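Local coordinates for protein actinorhodin polyketide putative beta-ketoacyl synthase 2 (Streptomyces coelicolor A3, PDB 1TQY) that forms a heterodimer with its ketosynthase partner and, as the chain length factor, is thought to set the length of the actinorhodin polyketide backbone, at residues V19-L24 with G57-F62; Y233-G239 with T338-G344; A111-G115 with G194-A198. Numbering follows the deposited sequence.

Interaction 1: V19-L24 with G57-F62. With NA (sodium ion), chain K.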
ATOM      1  N   VAL B  19      -1.102  18.931  -9.175  1.00 23.37           N
ATOM      2  CA  VAL B  19      -1.452  18.607 -10.546  1.00 23.10           C
ATOM      3  C   VAL B  19      -2.956  18.326 -10.507  1.00 23.56           C
ATOM      4  O   VAL B  19      -3.395  17.239 -10.116  1.00 23.70           O
ATOM      5  CB  VAL B  19      -0.639  17.375 -11.051  1.00 23.70           C
ATOM      6  CG1 VAL B  19       0.842  17.751 -11.168  1.00 23.83           C
ATOM      7  CG2 VAL B  19      -0.781  16.198 -10.093  1.00 25.17           C
ATOM      8  N   ALA B  20      -3.742  19.324 -10.897  1.00 23.37           N
ATOM      9  CA  ALA B  20      -5.202  19.206 -10.863  1.00 24.25           C
ATOM     10  C   ALA B  20      -5.930  19.537 -12.160  1.00 24.17           C
ATOM     11  O   ALA B  20      -5.440  20.312 -12.980  1.00 23.13           O
ATOM     12  CB  ALA B  20      -5.748  20.076  -9.736  1.00 24.58           C
ATOM     13  N   PRO B  21      -7.129  18.959 -12.347  1.00 24.38           N
ATOM     14  CA  PRO B  21      -7.925  19.200 -13.556  1.00 24.69           C
ATOM     15  C   PRO B  21      -8.212  20.679 -13.815  1.00 24.34           C
ATOM     16  O   PRO B  21      -8.487  21.062 -14.947  1.00 24.97           O
ATOM     17  CB  PRO B  21      -9.201  18.395 -13.300  1.00 23.79           C
ATOM     18  CG  PRO B  21      -8.708  17.252 -12.455  1.00 22.17           C
ATOM     19  CD  PRO B  21      -7.789  17.964 -11.483  1.00 23.00           C
ATOM     20  N   ASN B  22      -8.151  21.511 -12.778  1.00 23.59           N
ATOM     21  CA  ASN B  22      -8.400  22.938 -12.970  1.00 25.91           C
ATOM     22  C   ASN B  22      -7.138  23.777 -12.767  1.00 26.89           C
ATOM     23  O   ASN B  22      -7.215  24.989 -12.580  1.00 27.36           O
ATOM     24  CB  ASN B  22      -9.532  23.421 -12.044  1.00 24.51           C
ATOM     25  CG  ASN B  22      -9.225  23.209 -10.580  1.00 25.74           C
ATOM     26  OD1 ASN B  22      -8.380  22.380 -10.226  1.00 26.50           O
ATOM     27  ND2 ASN B  22      -9.931  23.931  -9.713  1.00 25.26           N
ATOM     28  N   GLY B  23      -5.975  23.128 -12.803  1.00 26.59           N
ATOM     29  CA  GLY B  23      -4.738  23.872 -12.633  1.00 28.18           C
ATOM     30  C   GLY B  23      -3.458  23.064 -12.473  1.00 27.88           C
ATOM     31  O   GLY B  23      -3.284  22.346 -11.482  1.00 27.67           O
ATOM     32  N   LEU B  24      -2.560  23.184 -13.451  1.00 28.39           N
ATOM     33  CA  LEU B  24      -1.280  22.483 -13.417  1.00 29.04           C
ATOM     34  C   LEU B  24      -0.317  23.344 -12.624  1.00 29.22           C
ATOM     35  O   LEU B  24       0.335  24.228 -13.177  1.00 29.63           O
ATOM     36  CB  LEU B  24      -0.713  22.285 -14.825  1.00 29.01           C
ATOM     37  CG  LEU B  24      -0.331  20.861 -15.255  1.00 30.44           C
ATOM     38  CD1 LEU B  24       0.493  20.948 -16.524  1.00 28.49           C
ATOM     39  CD2 LEU B  24       0.430  20.147 -14.181  1.00 29.58           C
ATOM     40  N   GLY B  57     -12.787  14.841 -14.376  1.00 25.93           N
ATOM     41  CA  GLY B  57     -11.858  15.938 -14.186  1.00 25.03           C
ATOM     42  C   GLY B  57     -10.551  15.596 -14.885  1.00 26.59           C
ATOM     43  O   GLY B  57      -9.692  14.924 -14.313  1.00 28.19           O
ATOM     44  N   GLN B  58     -10.400  16.045 -16.126  1.00 27.02           N
ATOM     45  CA  GLN B  58      -9.185  15.776 -16.881  1.00 27.44           C
ATOM     46  C   GLN B  58      -8.185  16.907 -16.807  1.00 27.17           C
ATOM     47  O   GLN B  58      -8.558  18.073 -16.686  1.00 25.65           O
ATOM     48  CB  GLN B  58      -9.494  15.557 -18.358  1.00 25.90           C
ATOM     49  CG  GLN B  58     -10.172  14.267 -18.709  1.00 25.72           C
ATOM     50  CD  GLN B  58     -10.501  14.192 -20.197  1.00 26.36           C
ATOM     51  OE1 GLN B  58     -11.066  13.210 -20.672  1.00 26.73           O
ATOM     52  NE2 GLN B  58     -10.146  15.238 -20.937  1.00 27.35           N
ATOM     53  N   ILE B  59      -6.909  16.541 -16.865  1.00 27.60           N
ATOM     54  CA  ILE B  59      -5.830  17.515 -16.892  1.00 28.68           C
ATOM     55  C   ILE B  59      -5.471  17.521 -18.379  1.00 29.02           C
ATOM     56  O   ILE B  59      -4.985  16.521 -18.895  1.00 28.46           O
ATOM     57  CB  ILE B  59      -4.625  17.048 -16.060  1.00 28.23           C
ATOM     58  CG1 ILE B  59      -5.001  17.022 -14.572  1.00 27.76           C
ATOM     59  CG2 ILE B  59      -3.437  17.981 -16.311  1.00 27.57           C
ATOM     60  CD1 ILE B  59      -3.874  16.559 -13.661  1.00 26.97           C
ATOM     61  N   ASP B  60      -5.742  18.623 -19.076  1.00 30.01           N
ATOM     62  CA  ASP B  60      -5.476  18.678 -20.517  1.00 31.06           C
ATOM     63  C   ASP B  60      -4.321  19.560 -20.944  1.00 28.89           C
ATOM     64  O   ASP B  60      -4.062  19.692 -22.131  1.00 29.44           O
ATOM     65  CB  ASP B  60      -6.725  19.130 -21.283  1.00 32.66           C
ATOM     66  CG  ASP B  60      -7.915  18.225 -21.055  1.00 35.20           C
ATOM     67  OD1 ASP B  60      -7.769  16.987 -21.157  1.00 35.63           O
ATOM     68  OD2 ASP B  60      -9.005  18.768 -20.781  1.00 38.18           O
ATOM     69  N   ASP B  61      -3.622  20.167 -20.001  1.00 27.36           N
ATOM     70  CA  ASP B  61      -2.509  21.035 -20.370  1.00 27.32           C
ATOM     71  C   ASP B  61      -1.188  20.466 -19.893  1.00 26.35           C
ATOM     72  O   ASP B  61      -0.231  21.207 -19.662  1.00 25.65           O
ATOM     73  CB  ASP B  61      -2.719  22.420 -19.779  1.00 27.04           C
ATOM     74  CG  ASP B  61      -3.020  22.369 -18.297  1.00 28.68           C
ATOM     75  OD1 ASP B  61      -3.114  23.446 -17.672  1.00 28.11           O
ATOM     76  OD2 ASP B  61      -3.161  21.244 -17.765  1.00 27.96           O
ATOM     77  N   PHE B  62      -1.143  19.147 -19.739  1.00 26.58           N
ATOM     78  CA  PHE B  62       0.065  18.467 -19.291  1.00 26.73           C
ATOM     79  C   PHE B  62       0.613  17.596 -20.406  1.00 26.73           C
ATOM     80  O   PHE B  62       0.002  16.599 -20.787  1.00 26.83           O
ATOM     81  CB  PHE B  62      -0.231  17.582 -18.077  1.00 26.31           C
ATOM     82  CG  PHE B  62       0.961  16.785 -17.597  1.00 25.74           C
ATOM     83  CD1 PHE B  62       2.035  17.424 -16.982  1.00 25.58           C
ATOM     84  CD2 PHE B  62       1.000  15.396 -17.750  1.00 23.85           C
ATOM     85  CE1 PHE B  62       3.135  16.693 -16.519  1.00 26.36           C
ATOM     86  CE2 PHE B  62       2.094  14.653 -17.293  1.00 25.04           C
ATOM     87  CZ  PHE B  62       3.164  15.302 -16.674  1.00 25.66           C
TER
HETATM   88 NA    NA K1091      -9.175  20.267 -16.945  1.00 39.15          NA
HETATM   89  O   HOH W   1      -5.241  21.660 -15.684  1.00 29.09           O
HETATM   90  O   HOH W   2      -3.040  25.132 -15.531  1.00 24.78           O
HETATM   91  O   HOH W   3     -11.156  19.063 -18.826  1.00 38.31           O
HETATM   92  O   HOH W   4      -7.406  20.755 -17.527  1.00 31.94           O
HETATM   93  O   HOH W   5     -10.211  22.311 -17.400  1.00 31.74           O
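Leu24, Ile59 and Pro21 bury the most surface where the tight turn after strand 11-20 meets the loop that follows strand 55-57. Ala20 to Gly23 form a type I beta turn, closed by paired backbone hydrogen bonds (Ala20 N to Gly23 O 3.1 Å, Gly23 N to Ala20 O 2.9 Å), so the chain doubles back from strand 11-20 into strand 23-24 as a beta hairpin. Pro21 sits on the bend: its CG lies 3.1 Å from Gly57 O and its CD 4.3 Å from Ile59 CG1. The isobutyl group of Leu24 points at the far end of the loop, with CD1 3.2 Å from Asp61 O and 3.8 Å from Phe62 CB, at the edge of the Phe62 ring. Between them Ile59 packs against the hairpin, its CD1 3.6 Å from Val19 O and 4.2 Å from Val19 CB. Helix 78-93 supplies Leu82 to both Ile59 and Phe62.

The polar side is held by a sodium ion and water rather than by direct hydrogen bonds between the segments. Pro21 O and Gln58 O each stand 2.3 Å from NA; waters 3, 4 and 5 also bind NA, water 3 more loosely at 3.0 Å. Water 1 lies 3.0 Å from both Ala20 O and Asp61 OD2, while water 2 joins Leu24 N to Asp61 OD1. Pro21 O and Gln58 O are 3.5 Å apart, two acceptors with no proton to share; the sodium ion bound to both carbonyl oxygens offsets their repulsion.

Interaction 2: Y233-G239 with T338-G344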
ATOM      1  N   TYR B 233     -20.550  11.128  -7.585  1.00 23.47           N
ATOM      2  CA  TYR B 233     -19.371  11.965  -7.706  1.00 22.22           C
ATOM      3  C   TYR B 233     -18.830  11.886  -9.124  1.00 23.20           C
ATOM      4  O   TYR B 233     -19.148  10.956  -9.870  1.00 22.59           O
ATOM      5  CB  TYR B 233     -18.295  11.529  -6.696  1.00 22.81           C
ATOM      6  CG  TYR B 233     -17.578  10.237  -7.031  1.00 23.31           C
ATOM      7  CD1 TYR B 233     -16.425  10.237  -7.825  1.00 21.99           C
ATOM      8  CD2 TYR B 233     -18.042   9.013  -6.536  1.00 22.12           C
ATOM      9  CE1 TYR B 233     -15.751   9.048  -8.112  1.00 22.45           C
ATOM     10  CE2 TYR B 233     -17.380   7.821  -6.819  1.00 21.68           C
ATOM     11  CZ  TYR B 233     -16.232   7.844  -7.606  1.00 21.45           C
ATOM     12  OH  TYR B 233     -15.563   6.671  -7.868  1.00 22.35           O
ATOM     13  N   VAL B 234     -18.041  12.886  -9.500  1.00 21.69           N
ATOM     14  CA  VAL B 234     -17.409  12.908 -10.813  1.00 21.92           C
ATOM     15  C   VAL B 234     -15.946  12.504 -10.588  1.00 21.71           C
ATOM     16  O   VAL B 234     -15.277  13.075  -9.733  1.00 22.73           O
ATOM     17  CB  VAL B 234     -17.461  14.329 -11.449  1.00 21.78           C
ATOM     18  CG1 VAL B 234     -16.604  14.356 -12.716  1.00 19.82           C
ATOM     19  CG2 VAL B 234     -18.919  14.688 -11.817  1.00 22.37           C
ATOM     20  N   PRO B 235     -15.446  11.494 -11.320  1.00 22.42           N
ATOM     21  CA  PRO B 235     -14.052  11.038 -11.179  1.00 22.71           C
ATOM     22  C   PRO B 235     -13.112  12.120 -11.714  1.00 22.44           C
ATOM     23  O   PRO B 235     -13.506  12.939 -12.547  1.00 23.63           O
ATOM     24  CB  PRO B 235     -13.985   9.807 -12.080  1.00 21.76           C
ATOM     25  CG  PRO B 235     -15.408   9.397 -12.249  1.00 25.50           C
ATOM     26  CD  PRO B 235     -16.167  10.675 -12.307  1.00 22.11           C
ATOM     27  N   GLY B 236     -11.868  12.114 -11.254  1.00 21.53           N
ATOM     28  CA  GLY B 236     -10.896  13.078 -11.744  1.00 21.75           C
ATOM     29  C   GLY B 236      -9.531  12.416 -11.757  1.00 21.04           C
ATOM     30  O   GLY B 236      -9.400  11.296 -11.273  1.00 20.47           O
ATOM     31  N   GLU B 237      -8.523  13.075 -12.319  1.00 21.82           N
ATOM     32  CA  GLU B 237      -7.167  12.520 -12.333  1.00 22.21           C
ATOM     33  C   GLU B 237      -6.277  13.601 -11.759  1.00 23.07           C
ATOM     34  O   GLU B 237      -6.557  14.789 -11.923  1.00 21.28           O
ATOM     35  CB  GLU B 237      -6.711  12.172 -13.760  1.00 23.71           C
ATOM     36  CG  GLU B 237      -6.367  13.382 -14.618  1.00 27.71           C
ATOM     37  CD  GLU B 237      -5.900  13.012 -16.035  1.00 30.99           C
ATOM     38  OE1 GLU B 237      -5.443  11.864 -16.254  1.00 32.18           O
ATOM     39  OE2 GLU B 237      -5.972  13.887 -16.927  1.00 30.37           O
ATOM     40  N   GLY B 238      -5.214  13.204 -11.073  1.00 24.06           N
ATOM     41  CA  GLY B 238      -4.323  14.192 -10.504  1.00 23.71           C
ATOM     42  C   GLY B 238      -4.141  14.013  -9.016  1.00 23.24           C
ATOM     43  O   GLY B 238      -4.423  12.951  -8.460  1.00 23.72           O
ATOM     44  N   GLY B 239      -3.655  15.063  -8.373  1.00 24.40           N
ATOM     45  CA  GLY B 239      -3.432  15.011  -6.943  1.00 24.48           C
ATOM     46  C   GLY B 239      -2.378  15.997  -6.494  1.00 24.74           C
ATOM     47  O   GLY B 239      -2.226  17.075  -7.069  1.00 24.76           O
ATOM     48  N   THR B 338     -12.567  19.877  -8.863  1.00 25.17           N
ATOM     49  CA  THR B 338     -11.646  18.902  -9.458  1.00 24.11           C
ATOM     50  C   THR B 338     -12.191  17.495  -9.669  1.00 24.14           C
ATOM     51  O   THR B 338     -11.737  16.780 -10.564  1.00 24.01           O
ATOM     52  CB  THR B 338     -10.383  18.725  -8.594  1.00 24.71           C
ATOM     53  OG1 THR B 338     -10.748  18.129  -7.341  1.00 23.98           O
ATOM     54  CG2 THR B 338      -9.726  20.057  -8.331  1.00 23.15           C
ATOM     55  N   GLY B 339     -13.158  17.099  -8.852  1.00 23.05           N
ATOM     56  CA  GLY B 339     -13.682  15.755  -8.947  1.00 21.88           C
ATOM     57  C   GLY B 339     -12.922  14.992  -7.876  1.00 22.04           C
ATOM     58  O   GLY B 339     -12.041  15.567  -7.226  1.00 21.61           O
ATOM     59  N   ARG B 340     -13.249  13.719  -7.669  1.00 22.85           N
ATOM     60  CA  ARG B 340     -12.565  12.916  -6.656  1.00 23.13           C
ATOM     61  C   ARG B 340     -11.315  12.308  -7.286  1.00 23.21           C
ATOM     62  O   ARG B 340     -11.402  11.573  -8.274  1.00 22.16           O
ATOM     63  CB  ARG B 340     -13.490  11.808  -6.132  1.00 22.64           C
ATOM     64  CG  ARG B 340     -14.714  12.315  -5.345  1.00 23.39           C
ATOM     65  CD  ARG B 340     -15.495  11.181  -4.661  1.00 22.14           C
ATOM     66  NE  ARG B 340     -14.804  10.562  -3.526  1.00 24.76           N
ATOM     67  CZ  ARG B 340     -14.733  11.081  -2.303  1.00 24.90           C
ATOM     68  NH1 ARG B 340     -15.307  12.246  -2.037  1.00 25.65           N
ATOM     69  NH2 ARG B 340     -14.106  10.423  -1.338  1.00 24.90           N
ATOM     70  N   LEU B 341     -10.158  12.604  -6.702  1.00 22.47           N
ATOM     71  CA  LEU B 341      -8.896  12.122  -7.241  1.00 22.14           C
ATOM     72  C   LEU B 341      -8.344  10.904  -6.507  1.00 22.21           C
ATOM     73  O   LEU B 341      -7.161  10.580  -6.614  1.00 19.07           O
ATOM     74  CB  LEU B 341      -7.867  13.261  -7.239  1.00 21.19           C
ATOM     75  CG  LEU B 341      -8.371  14.632  -7.724  1.00 24.76           C
ATOM     76  CD1 LEU B 341      -7.211  15.605  -7.629  1.00 23.39           C
ATOM     77  CD2 LEU B 341      -8.904  14.571  -9.182  1.00 22.29           C
ATOM     78  N   TYR B 342      -9.204  10.231  -5.751  1.00 21.84           N
ATOM     79  CA  TYR B 342      -8.808   9.019  -5.048  1.00 21.65           C
ATOM     80  C   TYR B 342      -7.601   9.228  -4.138  1.00 21.79           C
ATOM     81  O   TYR B 342      -7.693   9.958  -3.150  1.00 21.02           O
ATOM     82  CB  TYR B 342      -8.537   7.914  -6.081  1.00 21.88           C
ATOM     83  CG  TYR B 342      -9.746   7.604  -6.948  1.00 25.09           C
ATOM     84  CD1 TYR B 342     -10.867   6.968  -6.413  1.00 25.76           C
ATOM     85  CD2 TYR B 342      -9.796   8.000  -8.288  1.00 24.96           C
ATOM     86  CE1 TYR B 342     -12.009   6.738  -7.182  1.00 24.79           C
ATOM     87  CE2 TYR B 342     -10.939   7.773  -9.067  1.00 25.77           C
ATOM     88  CZ  TYR B 342     -12.039   7.145  -8.504  1.00 25.70           C
ATOM     89  OH  TYR B 342     -13.179   6.951  -9.262  1.00 23.63           O
ATOM     90  N   SER B 343      -6.470   8.607  -4.462  1.00 22.14           N
ATOM     91  CA  SER B 343      -5.304   8.771  -3.619  1.00 23.53           C
ATOM     92  C   SER B 343      -4.792  10.202  -3.703  1.00 23.91           C
ATOM     93  O   SER B 343      -3.979  10.627  -2.884  1.00 23.38           O
ATOM     94  CB  SER B 343      -4.201   7.767  -3.996  1.00 25.55           C
ATOM     95  OG  SER B 343      -3.444   8.207  -5.114  1.00 29.63           O
ATOM     96  N   GLY B 344      -5.287  10.959  -4.680  1.00 24.40           N
ATOM     97  CA  GLY B 344      -4.867  12.347  -4.814  1.00 23.09           C
ATOM     98  C   GLY B 344      -5.754  13.319  -4.046  1.00 24.16           C
ATOM     99  O   GLY B 344      -5.338  14.426  -3.713  1.00 23.31           O
TER
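This is a glycine-rich backbone contact deep in the core of the thiolase fold, where the lead-in to strand 238-246 lies against the loop before helix 345-359. Pro235 and Arg340 form a single beta bridge: Arg340 N donates to Val234 O at 3.0 Å, and Gly236 N makes a weak bond to Arg340 O at 3.1 Å. Glycines let the chains come this close. A side chain on Gly236 would run into Thr338 O and Leu341 CD2, and the CA atoms of Gly239 and Gly344 are just 3.7 Å apart. Leu341 fills the space along the segment, its CD2 3.4 Å from Gly236 C and its CD1 3.7 Å from Gly239 N.

At the other end two aromatic residues and an arginine gather. Arg340 CD lies over one face of the Tyr233 ring in a CH-pi contact, 3.7 Å from the centroid, while its guanidinium extends further to a salt bridge with Asp305. The hydroxyls of Tyr233 and Tyr342 are 2.8 Å apart (OH to OH), and Tyr342 OH also bonds to Gln207. Both rings pack on aromatic side chains of the ketosynthase subunit.

Family ketosynthases carry a catalytic histidine after the glycine of this loop; by sequence Arg340 probably stands in its place, and it touches Gln169, which probably stands where ketosynthases have their active-site cysteine. Arg340 has a structural part here, its charge paired with Asp305 and its CD laid on Tyr233, consistent with a subunit that has lost the condensing chemistry.

Interaction 3: A111-G115 with G194-A198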
ATOM      1  N   ALA B 111       0.265   7.181  -1.535  1.00 21.22           N
ATOM      2  CA  ALA B 111      -0.900   6.307  -1.547  1.00 23.02           C
ATOM      3  C   ALA B 111      -1.192   6.106  -3.039  1.00 22.80           C
ATOM      4  O   ALA B 111      -0.913   6.988  -3.849  1.00 23.68           O
ATOM      5  CB  ALA B 111      -2.083   6.973  -0.853  1.00 21.70           C
ATOM      6  N   ASN B 112      -1.721   4.948  -3.409  1.00 23.61           N
ATOM      7  CA  ASN B 112      -2.042   4.680  -4.810  1.00 26.52           C
ATOM      8  C   ASN B 112      -3.307   3.829  -4.832  1.00 26.88           C
ATOM      9  O   ASN B 112      -3.378   2.799  -4.171  1.00 30.85           O
ATOM     10  CB  ASN B 112      -0.895   3.920  -5.486  1.00 26.59           C
ATOM     11  CG  ASN B 112      -0.855   4.146  -6.979  1.00 30.51           C
ATOM     12  OD1 ASN B 112      -1.900   4.196  -7.639  1.00 30.29           O
ATOM     13  ND2 ASN B 112       0.355   4.275  -7.529  1.00 30.19           N
ATOM     14  N   ALA B 113      -4.312   4.248  -5.584  1.00 26.34           N
ATOM     15  CA  ALA B 113      -5.556   3.490  -5.617  1.00 25.26           C
ATOM     16  C   ALA B 113      -5.734   2.565  -6.825  1.00 24.68           C
ATOM     17  O   ALA B 113      -6.130   1.407  -6.676  1.00 24.57           O
ATOM     18  CB  ALA B 113      -6.730   4.455  -5.528  1.00 24.08           C
ATOM     19  N   CYS B 114      -5.440   3.083  -8.016  1.00 24.67           N
ATOM     20  CA  CYS B 114      -5.604   2.341  -9.267  1.00 25.32           C
ATOM     21  C   CYS B 114      -4.299   1.842  -9.849  1.00 24.48           C
ATOM     22  O   CYS B 114      -4.299   0.927 -10.664  1.00 22.33           O
ATOM     23  CB  CYS B 114      -6.261   3.231 -10.318  1.00 26.81           C
ATOM     24  SG  CYS B 114      -7.717   4.101  -9.729  1.00 35.63           S
ATOM     25  N   GLY B 115      -3.193   2.459  -9.445  1.00 24.01           N
ATOM     26  CA  GLY B 115      -1.902   2.075  -9.985  1.00 23.75           C
ATOM     27  C   GLY B 115      -1.849   2.545 -11.430  1.00 22.98           C
ATOM     28  O   GLY B 115      -2.681   3.353 -11.851  1.00 20.89           O
ATOM     29  N   GLY B 194      -0.114  11.632  -3.176  1.00 22.89           N
ATOM     30  CA  GLY B 194      -0.712  10.637  -4.033  1.00 23.13           C
ATOM     31  C   GLY B 194      -1.262  11.305  -5.270  1.00 22.46           C
ATOM     32  O   GLY B 194      -1.533  12.512  -5.297  1.00 21.54           O
ATOM     33  N   VAL B 195      -1.406  10.485  -6.297  1.00 22.52           N
ATOM     34  CA  VAL B 195      -1.914  10.897  -7.587  1.00 24.09           C
ATOM     35  C   VAL B 195      -2.538   9.659  -8.201  1.00 23.97           C
ATOM     36  O   VAL B 195      -1.972   8.575  -8.114  1.00 24.81           O
ATOM     37  CB  VAL B 195      -0.771  11.377  -8.519  1.00 24.72           C
ATOM     38  CG1 VAL B 195      -1.296  11.558  -9.934  1.00 23.61           C
ATOM     39  CG2 VAL B 195      -0.194  12.697  -8.016  1.00 23.76           C
ATOM     40  N   ASP B 196      -3.719   9.803  -8.787  1.00 24.17           N
ATOM     41  CA  ASP B 196      -4.366   8.676  -9.452  1.00 24.25           C
ATOM     42  C   ASP B 196      -4.852   9.170 -10.795  1.00 23.63           C
ATOM     43  O   ASP B 196      -4.976  10.374 -11.010  1.00 23.91           O
ATOM     44  CB  ASP B 196      -5.578   8.137  -8.665  1.00 25.40           C
ATOM     45  CG  ASP B 196      -5.233   6.953  -7.777  1.00 29.94           C
ATOM     46  OD1 ASP B 196      -5.133   7.146  -6.537  1.00 29.92           O
ATOM     47  OD2 ASP B 196      -5.070   5.821  -8.302  1.00 31.00           O
ATOM     48  N   SER B 197      -5.123   8.225 -11.684  1.00 25.35           N
ATOM     49  CA  SER B 197      -5.643   8.491 -13.022  1.00 26.54           C
ATOM     50  C   SER B 197      -6.125   7.155 -13.568  1.00 25.67           C
ATOM     51  O   SER B 197      -5.377   6.184 -13.590  1.00 26.17           O
ATOM     52  CB  SER B 197      -4.567   9.048 -13.949  1.00 25.94           C
ATOM     53  OG  SER B 197      -5.124   9.293 -15.228  1.00 27.92           O
ATOM     54  N   ALA B 198      -7.380   7.100 -13.984  1.00 26.12           N
ATOM     55  CA  ALA B 198      -7.930   5.873 -14.527  1.00 26.74           C
ATOM     56  C   ALA B 198      -8.888   6.258 -15.645  1.00 27.28           C
ATOM     57  O   ALA B 198     -10.055   5.863 -15.646  1.00 27.21           O
ATOM     58  CB  ALA B 198      -8.657   5.107 -13.450  1.00 28.19           C
TER
HETATM   59  O   HOH W   6      -3.596   5.635 -10.774  1.00 27.37           O
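A carboxylate buried in the protein interior accepts hydrogen bonds from two successive backbone amides: Asp196 OD2 takes the amide of Cys114 (N to OD2 2.8 Å, nearly straight at 160°), and the preceding amide of Ala113 spreads over both oxygens, with N to OD1 at 3.2 Å and a weak bond from N to OD2, also 3.2 Å. The placement of OD1 is less certain, since it is crowded by an atom elsewhere. Asp196 directs its CB toward the loop and contributes more covered surface than any other residue here; its OD1 has a further partner in Ser343 OG. The chain of residues 111-115 folds round the carboxylate, and Asn112 OD1 closes it with an Asx motif, receiving Gly115 N at 2.8 Å. Gly115 has positive phi, a conformation that favours glycine.

Residues 111-115 leave the end of strand 106-111, while 194-196 are the last residues of strand 189-196, its parallel neighbour in the central sheet of the thiolase fold. Past Ala111 the chains diverge, Ala111 and Gly194 having CA atoms 5.0 Å apart and Cys114 and Asp196 6.5 Å, and the aspartate side chain spans the gap. Water 6 occupies the opening further on, 2.7 Å from Gly115 O and 2.9 Å from Asp196 OD2, and accepts Ser197 N at 3.1 Å. On the apolar side Cys114 SG rests 4.0 Å from Ala198 CB. Ala113 and Cys114 also pack against apolar side chains of the ketosynthase subunit, which places this loop at the heterodimer interface.

From the N terminus the contacts close three loops in series, none nested or crossing: interaction 1 joins 19-24 to 57-62, interaction 3 joins 111-115 to 194-198, and interaction 2 joins 233-239 to 338-344. The central sheet binds them, strand 238-246 lying between strands 11-20 and 189-196. Interaction 2 is thus the hub: Gly239 N meets Val19 O and Pro235 O meets Gly57 N on one flank, while Gly238 N meets Asp196 O on the other. Glu237 reaches both, through Ile59 N and Ser197 OG, and Ser343 OG bonds to Asp196 OD1 and lies against Ala111 O. Interactions 1 and 3 touch directly where Val19 packs on Val195.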